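Local coordinates for SVS_variant_AS1 (Streptomyces sp. CWA1, PDB 6TJA), which probably cyclises geranylgeranyl diphosphate to the diterpene spiroviolene, as an engineered variant of a reconstructed ancestral terpene cyclase, at residues 41-47 / 125-129. Sequence-based numbering, arbitrary orientation.
Sequences MCASEEE and RFVPA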
loop_
_atom_site.group_PDB
_atom_site.type_symbol
_atom_site.label_atom_id
_atom_site.label_comp_id
_atom_site.label_asym_id
_atom_site.label_seq_id
_atom_site.Cartn_x
_atom_site.Cartn_y
_atom_site.Cartn_z
ATOM N N MET A 41 -17.715 -14.967 -9.881
ATOM C CA MET A 41 -16.449 -14.401 -10.408
ATOM C C MET A 41 -16.355 -14.673 -11.913
ATOM O O MET A 41 -15.688 -13.909 -12.631
ATOM C CB MET A 41 -15.286 -15.062 -9.667
ATOM C CG MET A 41 -13.923 -14.527 -10.014
ATOM S SD MET A 41 -12.723 -15.248 -8.882
ATOM C CE MET A 41 -12.591 -16.925 -9.497
ATOM N N CYS A 42 -16.997 -15.741 -12.379
ATOM C CA CYS A 42 -16.904 -16.226 -13.779
ATOM C C CYS A 42 -18.226 -15.964 -14.522
ATOM O O CYS A 42 -19.311 -16.378 -14.010
ATOM C CB CYS A 42 -16.513 -17.699 -13.772
ATOM S SG CYS A 42 -14.880 -17.981 -13.032
ATOM N N ALA A 43 -18.124 -15.294 -15.682
ATOM C CA ALA A 43 -19.236 -14.920 -16.591
ATOM C C ALA A 43 -19.753 -16.142 -17.373
ATOM O O ALA A 43 -20.992 -16.254 -17.518
ATOM C CB ALA A 43 -18.773 -13.826 -17.524
ATOM N N SER A 44 -18.853 -17.018 -17.853
ATOM C CA SER A 44 -19.160 -18.187 -18.728
ATOM C C SER A 44 -18.496 -19.478 -18.205
ATOM O O SER A 44 -17.595 -19.391 -17.357
ATOM C CB SER A 44 -18.752 -17.892 -20.152
ATOM O OG SER A 44 -17.409 -18.287 -20.406
ATOM N N GLU A 45 -18.923 -20.641 -18.707
ATOM C CA GLU A 45 -18.329 -21.972 -18.401
ATOM C C GLU A 45 -16.863 -22.019 -18.868
ATOM O O GLU A 45 -16.040 -22.590 -18.143
ATOM C CB GLU A 45 -19.158 -23.087 -19.050
ATOM C CG GLU A 45 -18.665 -24.500 -18.733
ATOM C CD GLU A 45 -18.763 -24.928 -17.273
ATOM O OE1 GLU A 45 -19.494 -24.267 -16.497
ATOM O OE2 GLU A 45 -18.111 -25.931 -16.911
ATOM N N GLU A 46 -16.532 -21.441 -20.022
ATOM C CA GLU A 46 -15.136 -21.397 -20.534
ATOM C C GLU A 46 -14.209 -20.723 -19.500
ATOM O O GLU A 46 -13.060 -21.180 -19.365
ATOM C CB GLU A 46 -15.080 -20.696 -21.893
ATOM C CG GLU A 46 -13.677 -20.669 -22.491
ATOM C CD GLU A 46 -13.566 -19.989 -23.848
ATOM O OE1 GLU A 46 -13.451 -20.710 -24.875
ATOM O OE2 GLU A 46 -13.587 -18.738 -23.878
ATOM N N GLU A 47 -14.677 -19.674 -18.808
ATOM C CA GLU A 47 -13.907 -18.920 -17.777
ATOM C C GLU A 47 -13.722 -19.773 -16.512
ATOM O O GLU A 47 -12.580 -19.891 -16.065
ATOM C CB GLU A 47 -14.597 -17.609 -17.405
ATOM C CG GLU A 47 -14.602 -16.586 -18.522
ATOM C CD GLU A 47 -15.041 -15.202 -18.080
ATOM O OE1 GLU A 47 -15.375 -14.392 -18.963
ATOM O OE2 GLU A 47 -15.041 -14.936 -16.844
ATOM N N ARG A 125 -17.946 -8.059 -10.925
ATOM C CA ARG A 125 -18.172 -9.441 -10.425
ATOM C C ARG A 125 -16.946 -9.929 -9.629
ATOM O O ARG A 125 -17.087 -10.913 -8.858
ATOM C CB ARG A 125 -18.509 -10.356 -11.604
ATOM C CG ARG A 125 -17.410 -10.469 -12.651
ATOM C CD ARG A 125 -17.798 -11.480 -13.714
ATOM N NE ARG A 125 -16.677 -11.887 -14.557
ATOM C CZ ARG A 125 -16.177 -11.170 -15.560
ATOM N NH1 ARG A 125 -16.670 -9.975 -15.851
ATOM N NH2 ARG A 125 -15.164 -11.653 -16.257
ATOM N N PHE A 126 -15.781 -9.280 -9.783
ATOM C CA PHE A 126 -14.569 -9.635 -9.010
ATOM C C PHE A 126 -14.742 -9.200 -7.551
ATOM O O PHE A 126 -14.132 -9.835 -6.694
ATOM C CB PHE A 126 -13.310 -9.088 -9.680
ATOM C CG PHE A 126 -12.915 -9.943 -10.848
ATOM C CD1 PHE A 126 -12.323 -11.183 -10.646
ATOM C CD2 PHE A 126 -13.175 -9.533 -12.151
ATOM C CE1 PHE A 126 -12.021 -12.014 -11.725
ATOM C CE2 PHE A 126 -12.861 -10.356 -13.230
ATOM C CZ PHE A 126 -12.297 -11.600 -13.016
ATOM N N VAL A 127 -15.562 -8.177 -7.274
ATOM C CA VAL A 127 -15.553 -7.513 -5.937
ATOM C C VAL A 127 -16.214 -8.415 -4.894
ATOM O O VAL A 127 -15.587 -8.659 -3.868
ATOM C CB VAL A 127 -16.109 -6.078 -5.969
ATOM C CG1 VAL A 127 -16.646 -5.622 -4.620
ATOM C CG2 VAL A 127 -15.049 -5.125 -6.490
ATOM N N PRO A 128 -17.449 -8.941 -5.077
ATOM C CA PRO A 128 -18.077 -9.780 -4.052
ATOM C C PRO A 128 -17.224 -11.016 -3.706
ATOM O O PRO A 128 -17.070 -11.307 -2.537
ATOM C CB PRO A 128 -19.444 -10.195 -4.652
ATOM C CG PRO A 128 -19.705 -9.121 -5.713
ATOM C CD PRO A 128 -18.334 -8.737 -6.238
ATOM N N ALA A 129 -16.631 -11.659 -4.709
ATOM C CA ALA A 129 -15.670 -12.774 -4.533
ATOM C C ALA A 129 -14.513 -12.371 -3.589
ATOM O O ALA A 129 -14.227 -13.142 -2.626
ATOM C CB ALA A 129 -15.174 -13.216 -5.888
#
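One arginine can tie a loop together by serving a backbone carbonyl and a carboxylate at once, as R125 does. With chi1 p and two t torsions it runs extended, then turns its guanidinium at chi4 of -78°. R125 NE thus donates to M41 O at 3.0 Å, while R125 NH2 reaches E47 OE2 at 3.3 Å in a salt bridge whose hydrogen bond is weak. The A43 methyl covers one guanidinium face. E47, chi1 m but otherwise extended, reaches back past the turn so that E47 OE2 also accepts a weak bond from A43 N at 3.3 Å; E47 N donates a weak capping bond to S44 OG at 3.5 Å, S44 being the N-cap of helix 45-52.

Beside this lies an apolar pairing. With chi1 and chi2 both t, M41 reaches F126: M41 CG lies 3.6 Å from F126 CE1, and M41 SD sits obliquely beside the ring, 5.4 Å from its centroid, a Met-aromatic contact; M41 CB lies 4.2 Å from A129 CB. W35 and W82 extend this packing. The contact joins the loop before helix 45-52, and its first turn, to the N-terminal part of helix 126-140 in the all-helical class I terpene synthase fold.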